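Local coordinates for penicillin-binding protein 2 (Pbp2) (Helicobacter pylori, PDB 5LP5), which probably cross-links peptidoglycan as a penicillin-binding transpeptidase of the cell wall, and forms a complex with the rod shape-determining protein MreC, at residues G123-P126 and Y127-Q131; A157-S160 and H161-G164; D177-N180 and Q181-Q184; H564-G567 and G568-G572. All coordinates share one frame; numbering follows the deposited sequence.

In the fold
Contacts 1, 2, 3 and 4 follow one another in series along the chain. The first three belong to the dimerisation domain, their centres 24 to 27 Å apart, and none touches another. Contact 1 turns strand 118-125 into helix 127-130 beside MreC. Contact 2, at the start of helix 160-163, has its centre about 8 Å from the centre of the chain; it meets helix 237-246 and strand 264-270, an edge strand of the antiparallel sheet. Contact 3 joins helix 171-176 to strand 185-187. Contact 4 lies in the transpeptidase domain, between strand 556-562 and helix 572-584, with its centre about 49 Å from that of contact 1, so the MreC-bound corner of contact 1 lies far from the loop of contact 4.

Contact 1: G123-P126 and Y127-Q131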
ATOM      1  N   GLY A 123      -7.343  10.900  -9.609  1.00 54.59           N
ATOM      2  CA  GLY A 123      -6.673   9.781  -8.965  1.00 53.29           C
ATOM      3  C   GLY A 123      -5.573  10.304  -8.071  1.00 53.30           C
ATOM      4  O   GLY A 123      -5.273  11.504  -8.066  1.00 50.61           O
ATOM      5  N   PHE A 124      -4.998   9.405  -7.276  1.00 54.94           N
ATOM      6  CA  PHE A 124      -3.934   9.756  -6.341  1.00 54.52           C
ATOM      7  C   PHE A 124      -4.300  10.985  -5.549  1.00 51.02           C
ATOM      8  O   PHE A 124      -3.771  12.058  -5.809  1.00 57.10           O
ATOM      9  CB  PHE A 124      -2.651  10.060  -7.098  1.00 61.05           C
ATOM     10  CG  PHE A 124      -1.875   8.853  -7.483  1.00 68.53           C
ATOM     11  CD1 PHE A 124      -2.494   7.612  -7.655  1.00 72.03           C
ATOM     12  CD2 PHE A 124      -0.508   8.966  -7.702  1.00 73.14           C
ATOM     13  CE1 PHE A 124      -1.757   6.501  -8.028  1.00 76.09           C
ATOM     14  CE2 PHE A 124       0.232   7.866  -8.075  1.00 80.06           C
ATOM     15  CZ  PHE A 124      -0.393   6.630  -8.239  1.00 79.70           C
ATOM     16  N   ILE A 125      -5.221  10.830  -4.611  1.00 45.50           N
ATOM     17  CA  ILE A 125      -5.592  11.892  -3.697  1.00 41.39           C
ATOM     18  C   ILE A 125      -5.106  11.495  -2.304  1.00 41.75           C
ATOM     19  O   ILE A 125      -5.439  10.411  -1.832  1.00 42.32           O
ATOM     20  CB  ILE A 125      -7.104  12.058  -3.629  1.00 39.15           C
ATOM     21  CG1 ILE A 125      -7.693  12.037  -5.025  1.00 37.84           C
ATOM     22  CG2 ILE A 125      -7.436  13.327  -2.860  1.00 40.27           C
ATOM     23  CD1 ILE A 125      -9.197  12.096  -5.053  1.00 38.75           C
ATOM     24  N   PRO A 126      -4.310  12.352  -1.649  1.00 40.63           N
ATOM     25  CA  PRO A 126      -3.847  11.977  -0.320  1.00 38.61           C
ATOM     26  C   PRO A 126      -4.985  11.913   0.686  1.00 38.08           C
ATOM     27  O   PRO A 126      -6.001  12.611   0.551  1.00 35.21           O
ATOM     28  CB  PRO A 126      -2.862  13.082   0.044  1.00 39.10           C
ATOM     29  CG  PRO A 126      -2.403  13.621  -1.259  1.00 40.47           C
ATOM     30  CD  PRO A 126      -3.597  13.529  -2.165  1.00 41.32           C
ATOM     31  N   TYR A 127      -4.814  11.045   1.679  1.00 37.40           N
ATOM     32  CA  TYR A 127      -5.856  10.806   2.662  1.00 35.18           C
ATOM     33  C   TYR A 127      -6.226  12.144   3.292  1.00 34.67           C
ATOM     34  O   TYR A 127      -7.395  12.447   3.469  1.00 37.68           O
ATOM     35  CB  TYR A 127      -5.371   9.801   3.706  1.00 33.47           C
ATOM     36  CG  TYR A 127      -6.445   8.969   4.351  1.00 33.80           C
ATOM     37  CD1 TYR A 127      -6.635   7.655   3.987  1.00 34.25           C
ATOM     38  CD2 TYR A 127      -7.238   9.486   5.364  1.00 35.66           C
ATOM     39  CE1 TYR A 127      -7.613   6.881   4.582  1.00 36.10           C
ATOM     40  CE2 TYR A 127      -8.219   8.726   5.974  1.00 36.05           C
ATOM     41  CZ  TYR A 127      -8.409   7.424   5.572  1.00 36.50           C
ATOM     42  OH  TYR A 127      -9.391   6.651   6.158  1.00 36.41           O
ATOM     43  N   ALA A 128      -5.219  12.950   3.593  1.00 32.63           N
ATOM     44  CA  ALA A 128      -5.428  14.187   4.322  1.00 32.63           C
ATOM     45  C   ALA A 128      -6.172  15.195   3.483  1.00 31.37           C
ATOM     46  O   ALA A 128      -6.943  15.991   3.996  1.00 31.85           O
ATOM     47  CB  ALA A 128      -4.108  14.762   4.801  1.00 32.92           C
ATOM     48  N   THR A 129      -5.940  15.164   2.192  1.00 29.85           N
ATOM     49  CA  THR A 129      -6.675  16.024   1.285  1.00 30.91           C
ATOM     50  C   THR A 129      -8.173  15.682   1.242  1.00 31.21           C
ATOM     51  O   THR A 129      -9.015  16.557   1.033  1.00 30.85           O
ATOM     52  CB  THR A 129      -6.093  15.898  -0.133  1.00 29.92           C
ATOM     53  OG1 THR A 129      -4.678  16.137  -0.064  1.00 28.80           O
ATOM     54  CG2 THR A 129      -6.796  16.843  -1.105  1.00 29.54           C
ATOM     55  N   MET A 130      -8.476  14.398   1.426  1.00 30.65           N
ATOM     56  CA  MET A 130      -9.837  13.876   1.340  1.00 30.29           C
ATOM     57  C   MET A 130     -10.616  14.203   2.626  1.00 28.54           C
ATOM     58  O   MET A 130     -11.845  14.161   2.689  1.00 26.94           O
ATOM     59  CB  MET A 130      -9.771  12.359   1.118  1.00 30.81           C
ATOM     60  CG  MET A 130     -11.129  11.668   1.000  1.00 32.23           C
ATOM     61  SD  MET A 130     -12.237  12.282  -0.294  1.00 33.28           S
ATOM     62  CE  MET A 130     -11.305  11.672  -1.681  1.00 34.11           C
ATOM     63  N   GLN A 131      -9.871  14.565   3.649  1.00 27.39           N
ATOM     64  CA  GLN A 131     -10.422  14.706   4.967  1.00 26.94           C
ATOM     65  C   GLN A 131     -11.621  15.685   5.021  1.00 26.73           C
ATOM     66  O   GLN A 131     -12.670  15.327   5.564  1.00 26.59           O
ATOM     67  CB  GLN A 131      -9.302  15.032   5.951  1.00 27.06           C
ATOM     68  CG  GLN A 131      -9.516  14.470   7.341  1.00 27.80           C
ATOM     69  CD  GLN A 131      -9.426  12.952   7.431  1.00 27.14           C
ATOM     70  OE1 GLN A 131     -10.453  12.286   7.507  1.00 27.00           O
ATOM     71  NE2 GLN A 131      -8.206  12.406   7.465  1.00 25.52           N
TER
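Pro126 and Met130 close the first turn of helix 127-130, which the chain enters directly from strand 118-125. Met130 N donates to Pro126 O over 3.2 Å with an N-H...O angle of 140°, the donor lying in the carbonyl plane. Side chains meet at this corner in three places. Ile125 CG2 touches Thr129 CB at 4.0 Å, the two side chains crossing at about a right angle. On the other branch, Ile125 CD1 meets Met130 CE at 4.0 Å; Met130 CG stands anti to the backbone N, and bends at chi2 (57°) and chi3 (70°) fold the methyl back toward the strand. Thr129 OG1 rests beside the proline ring, 3.5 Å from Pro126 CD.

Ile125 and Met130 both pack on Phe71 of strand 63-76. The Tyr127 side chain leaves away from residues 123-126; its ring meets Phe71, and its OH is hydrogen-bonded to Phe182 O of the MreC chain. Gln131 OE1 likewise bonds to Ser158 OG of MreC. The corner is thus a strand-to-helix turn that begins just after a G1 beta bulge, where Phe124 and Ile125 both face Phe71.

Contact 2: A157-S160 and H161-G164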
ATOM      1  N   ALA A 157      15.693   6.573  -2.786  1.00 32.53           N
ATOM      2  CA  ALA A 157      16.703   6.069  -3.726  1.00 34.77           C
ATOM      3  C   ALA A 157      17.635   5.046  -3.096  1.00 35.27           C
ATOM      4  O   ALA A 157      18.628   4.636  -3.694  1.00 33.64           O
ATOM      5  CB  ALA A 157      17.514   7.213  -4.322  1.00 36.11           C
ATOM      6  N   LEU A 158      17.305   4.615  -1.889  1.00 38.12           N
ATOM      7  CA  LEU A 158      18.067   3.570  -1.250  1.00 40.28           C
ATOM      8  C   LEU A 158      17.832   2.271  -1.992  1.00 39.97           C
ATOM      9  O   LEU A 158      16.693   1.843  -2.132  1.00 42.50           O
ATOM     10  CB  LEU A 158      17.664   3.418   0.213  1.00 40.20           C
ATOM     11  CG  LEU A 158      18.548   2.434   0.972  1.00 41.76           C
ATOM     12  CD1 LEU A 158      19.928   3.037   1.186  1.00 42.42           C
ATOM     13  CD2 LEU A 158      17.901   2.071   2.296  1.00 44.10           C
ATOM     14  N   ALA A 159      18.915   1.665  -2.472  1.00 40.30           N
ATOM     15  CA  ALA A 159      18.876   0.337  -3.098  1.00 39.16           C
ATOM     16  C   ALA A 159      17.945   0.320  -4.289  1.00 35.75           C
ATOM     17  O   ALA A 159      17.393  -0.717  -4.651  1.00 34.56           O
ATOM     18  CB  ALA A 159      18.451  -0.724  -2.089  1.00 39.72           C
ATOM     19  N   SER A 160      17.784   1.478  -4.910  1.00 33.77           N
ATOM     20  CA  SER A 160      16.889   1.606  -6.038  1.00 33.44           C
ATOM     21  C   SER A 160      17.160   0.571  -7.129  1.00 33.97           C
ATOM     22  O   SER A 160      16.232   0.157  -7.832  1.00 38.40           O
ATOM     23  CB  SER A 160      16.953   3.029  -6.611  1.00 32.62           C
ATOM     24  OG  SER A 160      18.139   3.281  -7.351  1.00 29.86           O
ATOM     25  N   HIS A 161      18.414   0.154  -7.276  1.00 34.35           N
ATOM     26  CA  HIS A 161      18.765  -0.797  -8.324  1.00 37.36           C
ATOM     27  C   HIS A 161      18.552  -2.242  -7.890  1.00 36.03           C
ATOM     28  O   HIS A 161      18.646  -3.150  -8.691  1.00 40.56           O
ATOM     29  CB  HIS A 161      20.202  -0.568  -8.834  1.00 38.47           C
ATOM     30  CG  HIS A 161      20.346   0.627  -9.732  1.00 37.95           C
ATOM     31  ND1 HIS A 161      20.841   1.830  -9.283  1.00 38.16           N
ATOM     32  CD2 HIS A 161      20.061   0.805 -11.047  1.00 38.53           C
ATOM     33  CE1 HIS A 161      20.860   2.694 -10.281  1.00 39.70           C
ATOM     34  NE2 HIS A 161      20.388   2.101 -11.361  1.00 38.55           N
ATOM     35  N   VAL A 162      18.254  -2.455  -6.620  1.00 36.90           N
ATOM     36  CA  VAL A 162      17.837  -3.772  -6.142  1.00 36.20           C
ATOM     37  C   VAL A 162      16.330  -3.915  -6.177  1.00 35.28           C
ATOM     38  O   VAL A 162      15.785  -4.873  -6.745  1.00 38.14           O
ATOM     39  CB  VAL A 162      18.274  -4.023  -4.692  1.00 36.49           C
ATOM     40  CG1 VAL A 162      17.793  -5.386  -4.240  1.00 35.28           C
ATOM     41  CG2 VAL A 162      19.795  -3.904  -4.571  1.00 38.73           C
ATOM     42  N   LEU A 163      15.657  -2.959  -5.560  1.00 32.03           N
ATOM     43  CA  LEU A 163      14.222  -3.051  -5.380  1.00 31.20           C
ATOM     44  C   LEU A 163      13.473  -2.968  -6.707  1.00 32.42           C
ATOM     45  O   LEU A 163      12.619  -3.809  -6.996  1.00 39.20           O
ATOM     46  CB  LEU A 163      13.756  -1.961  -4.422  1.00 30.33           C
ATOM     47  CG  LEU A 163      14.422  -1.957  -3.039  1.00 28.10           C
ATOM     48  CD1 LEU A 163      14.024  -0.709  -2.293  1.00 28.27           C
ATOM     49  CD2 LEU A 163      14.032  -3.179  -2.256  1.00 26.99           C
ATOM     50  N   GLY A 164      13.827  -1.985  -7.531  1.00 31.60           N
ATOM     51  CA  GLY A 164      13.109  -1.701  -8.751  1.00 30.84           C
ATOM     52  C   GLY A 164      11.757  -1.093  -8.431  1.00 31.05           C
ATOM     53  O   GLY A 164      11.444  -0.825  -7.270  1.00 31.82           O
TER
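Ser160 OG sits between its backbone N and carbonyl carbon (chi1 74°), while His161 CG lies anti to its own carbonyl carbon (chi1 -75°), and the two torsions place the hydroxyl 3.6 Å from His161 ND1. The pair stands at the start of helix 160-163, reached through a type II beta turn from Ala157 to Ser160, with Ala159 at the N-cap position. The hydroxyl comes up obliquely to the imidazole ring, and the two groups share an acceptor: Ser160 OG and His161 ND1 are both hydrogen-bonded to Glu272 OE1, so this one carboxylate oxygen ties two successive residues to the loop after strand 264-270. Tyr273 adds an edge-to-face meeting with the His161 ring, and its backbone N bonds to Ser160 OG.

Along the backbone, Ala159 O takes two donors. Leu163 N approaches at 3.0 Å, almost straight (N-H...O 170°) and nearly in line with the carbonyl bond; Val162 N approaches at 2.8 Å from above the carbonyl plane. One residue on, Gly164 N reaches Ser160 O at 3.2 Å, also from above the plane, and Gly164 then leaves the helix with a positive phi. On the apolar side Ala159 CB lies 4.2 Å from Val162 CB and 4.3 Å from Leu163 CG. Leu158 and Ala159 lean on Gln240 of helix 237-246, while Val162 reaches Ala267 of strand 264-270. Leu163 CG lies anti to its carbonyl carbon, and Leu163 CD1 comes 3.7 Å from Leu158 O.

Contact 3: D177-N180 and Q181-Q184; sequences DEEN and QYSQ
Glu179 and Tyr182 meet at the rim of the tyrosine ring, three residues apart in the loop that joins helix 171-176 to strand 185-187. Glu179 CG stands anti to the backbone N (chi1 -167°) and the chain runs on extended, so that a methylene, not the carboxylate, faces the ring: Glu179 CG lies 3.8 Å from Tyr182 CD2, in the ring plane. The two side chains cross at about a right angle, and carboxylate and ring planes stand 64° apart. Beyond the methylene, Glu179 OE2 accepts a hydrogen bond from Val203 N.

Gln181 covers a face of the same ring. Its CG, placed between the backbone N and the carbonyl carbon (chi1 62°), sits 3.9 Å above the plane of the Tyr182 ring, over its centre, and also comes to 3.3 Å from Glu178 O. Gln181 N gives that carbonyl a weak bond, at 3.5 Å. Tyr182 meets the Phe48 ring as well and touches Val203, so residues distant in sequence share the ring with its neighbours.

The backbone winds as a short 3-10 segment, 178-180, opened by Asn180 N bonding to Asp177 O at 2.9 Å. It is followed by Gln184 N bonding to Asn180 O at 3.2 Å, the donor tilted from the carbonyl plane. Asn180 ND2 bonds to Asp173 O of helix 171-176. The chemistry implies a division of labour: methylenes pack on the tyrosine, while the carboxylate of Glu179 and the amide of Asn180 tie the loop to backbone atoms elsewhere.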
ATOM      1  N   ASP A 177       1.360 -12.329 -18.552  1.00 89.83           N
ATOM      2  CA  ASP A 177       0.717 -13.021 -17.449  1.00 91.28           C
ATOM      3  C   ASP A 177      -0.705 -12.507 -17.377  1.00 91.74           C
ATOM      4  O   ASP A 177      -0.941 -11.394 -16.910  1.00 86.91           O
ATOM      5  CB  ASP A 177       1.455 -12.744 -16.136  1.00 87.28           C
ATOM      6  CG  ASP A 177       0.968 -13.612 -14.999  1.00 84.49           C
ATOM      7  OD1 ASP A 177       1.424 -14.769 -14.892  1.00 85.37           O
ATOM      8  OD2 ASP A 177       0.135 -13.135 -14.209  1.00 85.51           O
ATOM      9  N   GLU A 178      -1.648 -13.312 -17.860  1.00 99.83           N
ATOM     10  CA  GLU A 178      -3.048 -12.896 -17.917  1.00100.36           C
ATOM     11  C   GLU A 178      -3.546 -12.295 -16.594  1.00 92.43           C
ATOM     12  O   GLU A 178      -4.372 -11.382 -16.606  1.00 82.09           O
ATOM     13  CB  GLU A 178      -3.949 -14.049 -18.365  1.00107.39           C
ATOM     14  CG  GLU A 178      -3.892 -15.296 -17.496  1.00109.96           C
ATOM     15  CD  GLU A 178      -4.976 -16.307 -17.853  1.00113.16           C
ATOM     16  OE1 GLU A 178      -5.543 -16.228 -18.970  1.00107.55           O
ATOM     17  OE2 GLU A 178      -5.257 -17.197 -17.018  1.00112.21           O
ATOM     18  N   GLU A 179      -3.023 -12.782 -15.466  1.00 88.43           N
ATOM     19  CA  GLU A 179      -3.467 -12.307 -14.148  1.00 86.92           C
ATOM     20  C   GLU A 179      -2.916 -10.928 -13.719  1.00 77.80           C
ATOM     21  O   GLU A 179      -3.185 -10.469 -12.615  1.00 75.41           O
ATOM     22  CB  GLU A 179      -3.178 -13.343 -13.056  1.00 84.97           C
ATOM     23  CG  GLU A 179      -3.920 -12.997 -11.773  1.00 88.14           C
ATOM     24  CD  GLU A 179      -3.734 -13.984 -10.654  1.00 90.93           C
ATOM     25  OE1 GLU A 179      -3.675 -15.204 -10.915  1.00112.63           O
ATOM     26  OE2 GLU A 179      -3.683 -13.512  -9.503  1.00 80.58           O
ATOM     27  N   ASN A 180      -2.163 -10.257 -14.577  1.00 73.99           N
ATOM     28  CA  ASN A 180      -1.757  -8.876 -14.288  1.00 72.40           C
ATOM     29  C   ASN A 180      -2.941  -7.899 -14.387  1.00 72.30           C
ATOM     30  O   ASN A 180      -2.819  -6.742 -14.013  1.00 72.22           O
ATOM     31  CB  ASN A 180      -0.656  -8.416 -15.252  1.00 71.37           C
ATOM     32  CG  ASN A 180       0.670  -9.121 -15.024  1.00 68.55           C
ATOM     33  OD1 ASN A 180       1.012  -9.500 -13.904  1.00 69.61           O
ATOM     34  ND2 ASN A 180       1.446  -9.266 -16.095  1.00 70.53           N
ATOM     35  N   GLN A 181      -4.077  -8.369 -14.892  1.00 73.42           N
ATOM     36  CA  GLN A 181      -5.198  -7.493 -15.249  1.00 72.82           C
ATOM     37  C   GLN A 181      -6.014  -6.977 -14.068  1.00 68.67           C
ATOM     38  O   GLN A 181      -6.591  -5.897 -14.149  1.00 70.96           O
ATOM     39  CB  GLN A 181      -6.149  -8.212 -16.210  1.00 76.71           C
ATOM     40  CG  GLN A 181      -6.802  -9.461 -15.621  1.00 76.08           C
ATOM     41  CD  GLN A 181      -8.115  -9.804 -16.282  1.00 74.75           C
ATOM     42  OE1 GLN A 181      -9.003  -8.961 -16.435  1.00 77.39           O
ATOM     43  NE2 GLN A 181      -8.242 -11.050 -16.688  1.00 69.03           N
ATOM     44  N   TYR A 182      -6.067  -7.736 -12.982  1.00 64.15           N
ATOM     45  CA  TYR A 182      -6.973  -7.420 -11.875  1.00 61.90           C
ATOM     46  C   TYR A 182      -6.466  -6.265 -11.031  1.00 59.91           C
ATOM     47  O   TYR A 182      -7.249  -5.601 -10.356  1.00 57.49           O
ATOM     48  CB  TYR A 182      -7.212  -8.648 -10.994  1.00 58.97           C
ATOM     49  CG  TYR A 182      -7.870  -9.787 -11.725  1.00 60.42           C
ATOM     50  CD1 TYR A 182      -9.177  -9.678 -12.174  1.00 66.67           C
ATOM     51  CD2 TYR A 182      -7.179 -10.978 -11.972  1.00 59.95           C
ATOM     52  CE1 TYR A 182      -9.781 -10.719 -12.874  1.00 74.23           C
ATOM     53  CE2 TYR A 182      -7.769 -12.031 -12.654  1.00 63.61           C
ATOM     54  CZ  TYR A 182      -9.074 -11.904 -13.103  1.00 71.47           C
ATOM     55  OH  TYR A 182      -9.670 -12.950 -13.782  1.00 73.49           O
ATOM     56  N   SER A 183      -5.158  -6.036 -11.067  1.00 60.38           N
ATOM     57  CA  SER A 183      -4.547  -4.910 -10.352  1.00 61.37           C
ATOM     58  C   SER A 183      -4.105  -3.777 -11.277  1.00 59.19           C
ATOM     59  O   SER A 183      -4.165  -2.619 -10.896  1.00 56.33           O
ATOM     60  CB  SER A 183      -3.356  -5.389  -9.513  1.00 59.84           C
ATOM     61  OG  SER A 183      -2.729  -6.513 -10.107  1.00 64.56           O
ATOM     62  N   GLN A 184      -3.667  -4.110 -12.485  1.00 61.19           N
ATOM     63  CA  GLN A 184      -2.987  -3.156 -13.377  1.00 65.92           C
ATOM     64  C   GLN A 184      -1.742  -2.533 -12.721  1.00 64.75           C
ATOM     65  O   GLN A 184      -1.380  -1.385 -13.000  1.00 59.10           O
ATOM     66  CB  GLN A 184      -3.953  -2.085 -13.918  1.00 69.56           C
ATOM     67  CG  GLN A 184      -4.222  -2.185 -15.433  1.00 74.46           C
ATOM     68  CD  GLN A 184      -5.402  -3.077 -15.782  1.00 75.46           C
ATOM     69  OE1 GLN A 184      -6.530  -2.797 -15.397  1.00 79.66           O
ATOM     70  NE2 GLN A 184      -5.151  -4.138 -16.539  1.00 72.56           N
TER

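Contact 4: H564-G567 and G568-G572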
ATOM      1  N   HIS A 564      36.443   5.601 -12.829  1.00 51.23           N
ATOM      2  CA  HIS A 564      37.465   6.626 -12.963  1.00 52.73           C
ATOM      3  C   HIS A 564      38.173   6.864 -11.631  1.00 56.08           C
ATOM      4  O   HIS A 564      38.721   7.942 -11.383  1.00 55.63           O
ATOM      5  CB  HIS A 564      36.838   7.890 -13.548  1.00 51.01           C
ATOM      6  CG  HIS A 564      36.169   7.654 -14.873  1.00 51.71           C
ATOM      7  ND1 HIS A 564      36.817   7.068 -15.944  1.00 51.25           N
ATOM      8  CD2 HIS A 564      34.907   7.911 -15.299  1.00 52.16           C
ATOM      9  CE1 HIS A 564      35.987   6.994 -16.974  1.00 48.49           C
ATOM     10  NE2 HIS A 564      34.821   7.500 -16.609  1.00 46.75           N
ATOM     11  N   GLY A 565      38.176   5.819 -10.792  1.00 58.47           N
ATOM     12  CA  GLY A 565      38.799   5.850  -9.464  1.00 60.47           C
ATOM     13  C   GLY A 565      40.309   5.901  -9.521  1.00 66.92           C
ATOM     14  O   GLY A 565      40.980   5.950  -8.488  1.00 70.01           O
ATOM     15  N   GLU A 566      40.844   5.838 -10.737  1.00 71.70           N
ATOM     16  CA  GLU A 566      42.220   6.227 -11.002  1.00 74.69           C
ATOM     17  C   GLU A 566      43.202   5.410 -10.179  1.00 69.58           C
ATOM     18  O   GLU A 566      44.255   5.920  -9.820  1.00 79.75           O
ATOM     19  CB  GLU A 566      42.416   7.743 -10.714  1.00 80.95           C
ATOM     20  CG  GLU A 566      43.631   8.383 -11.404  1.00 89.78           C
ATOM     21  CD  GLU A 566      43.769   9.889 -11.172  1.00 92.91           C
ATOM     22  OE1 GLU A 566      42.986  10.433 -10.351  1.00 87.53           O
ATOM     23  OE2 GLU A 566      44.677  10.522 -11.798  1.00 87.53           O
ATOM     24  N   GLY A 567      42.881   4.160  -9.868  1.00 62.37           N
ATOM     25  CA  GLY A 567      43.826   3.320  -9.129  1.00 62.38           C
ATOM     26  C   GLY A 567      43.257   2.579  -7.931  1.00 60.04           C
ATOM     27  O   GLY A 567      42.602   3.167  -7.063  1.00 53.91           O
ATOM     28  N   GLY A 568      43.539   1.281  -7.890  1.00 60.17           N
ATOM     29  CA  GLY A 568      42.871   0.343  -6.977  1.00 57.14           C
ATOM     30  C   GLY A 568      43.204   0.517  -5.515  1.00 54.22           C
ATOM     31  O   GLY A 568      42.352   0.311  -4.663  1.00 48.50           O
ATOM     32  N   SER A 569      44.443   0.905  -5.241  1.00 58.69           N
ATOM     33  CA  SER A 569      44.918   1.141  -3.887  1.00 60.02           C
ATOM     34  C   SER A 569      44.209   2.328  -3.238  1.00 57.70           C
ATOM     35  O   SER A 569      43.984   2.340  -2.036  1.00 58.45           O
ATOM     36  CB  SER A 569      46.424   1.389  -3.918  1.00 64.74           C
ATOM     37  OG  SER A 569      46.969   1.480  -2.614  1.00 75.76           O
ATOM     38  N   LYS A 570      43.824   3.302  -4.056  1.00 57.89           N
ATOM     39  CA  LYS A 570      43.105   4.503  -3.619  1.00 59.17           C
ATOM     40  C   LYS A 570      41.735   4.191  -2.979  1.00 53.77           C
ATOM     41  O   LYS A 570      41.084   5.078  -2.457  1.00 52.32           O
ATOM     42  CB  LYS A 570      42.932   5.411  -4.851  1.00 62.51           C
ATOM     43  CG  LYS A 570      42.996   6.919  -4.636  1.00 67.53           C
ATOM     44  CD  LYS A 570      43.720   7.626  -5.797  1.00 70.91           C
ATOM     45  CE  LYS A 570      42.908   8.737  -6.473  1.00 74.27           C
ATOM     46  NZ  LYS A 570      42.362   9.749  -5.527  1.00 78.83           N
ATOM     47  N   LEU A 571      41.315   2.935  -3.026  1.00 53.39           N
ATOM     48  CA  LEU A 571      40.017   2.522  -2.509  1.00 54.54           C
ATOM     49  C   LEU A 571      40.074   1.776  -1.177  1.00 55.91           C
ATOM     50  O   LEU A 571      39.051   1.265  -0.701  1.00 55.09           O
ATOM     51  CB  LEU A 571      39.338   1.605  -3.522  1.00 53.59           C
ATOM     52  CG  LEU A 571      39.020   2.188  -4.884  1.00 53.75           C
ATOM     53  CD1 LEU A 571      38.213   1.146  -5.655  1.00 53.53           C
ATOM     54  CD2 LEU A 571      38.242   3.493  -4.730  1.00 53.71           C
ATOM     55  N   GLY A 572      41.260   1.690  -0.586  1.00 58.12           N
ATOM     56  CA  GLY A 572      41.410   1.068   0.723  1.00 57.28           C
ATOM     57  C   GLY A 572      40.685   1.815   1.829  1.00 55.80           C
ATOM     58  O   GLY A 572      40.260   1.204   2.797  1.00 49.51           O
TER
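Lys570 reaches back over the glycine-rich loop that precedes it. Its CB lies 3.2 Å from Gly567 O, the same oxygen that accepts a weak backbone bond from Lys570 N, also at 3.2 Å (N-H...O 132°). The chain then bends at chi2, chi3 and chi4 in turn and curls over Gly565 O, to which CD of Lys570 comes within 4.2 Å. At CE of Lys570 the distance to Gly565 O falls to 3.9 Å, and Glu566 OE1 is 4.2 Å from this carbon. The ammonium at the tip, Lys570 NZ, ends 4.9 Å from Glu566 OE1: opposite charges near each other but not in contact, an attraction that is probably modest.

The loop carries strand 556-562 of the antiparallel transpeptidase sheet into helix 572-584, with Leu571 at the N-cap position. Gly567 has phi and psi of 132° and 130°, backbone angles that favour glycine. Next to it, Gly568 N bonds to Thr516 OG1 on strand 511-517, which carries what is probably the KTG-type motif of penicillin-binding proteins.

The Glu566 chain is extended, and its OE2 accepts from Lys533 N; OE1 makes a long, weak ion pair with Arg540. The 3-10 segment 569-571 continues with Leu571 N bonding to Gly568 O at 3.3 Å. Ser569 OG is hydrogen-bonded to Thr498 O, and Ser569 O accepts from Ser502 OG. The Leu571 side chain settles on Ala543 and Ile545 of strand 542-549.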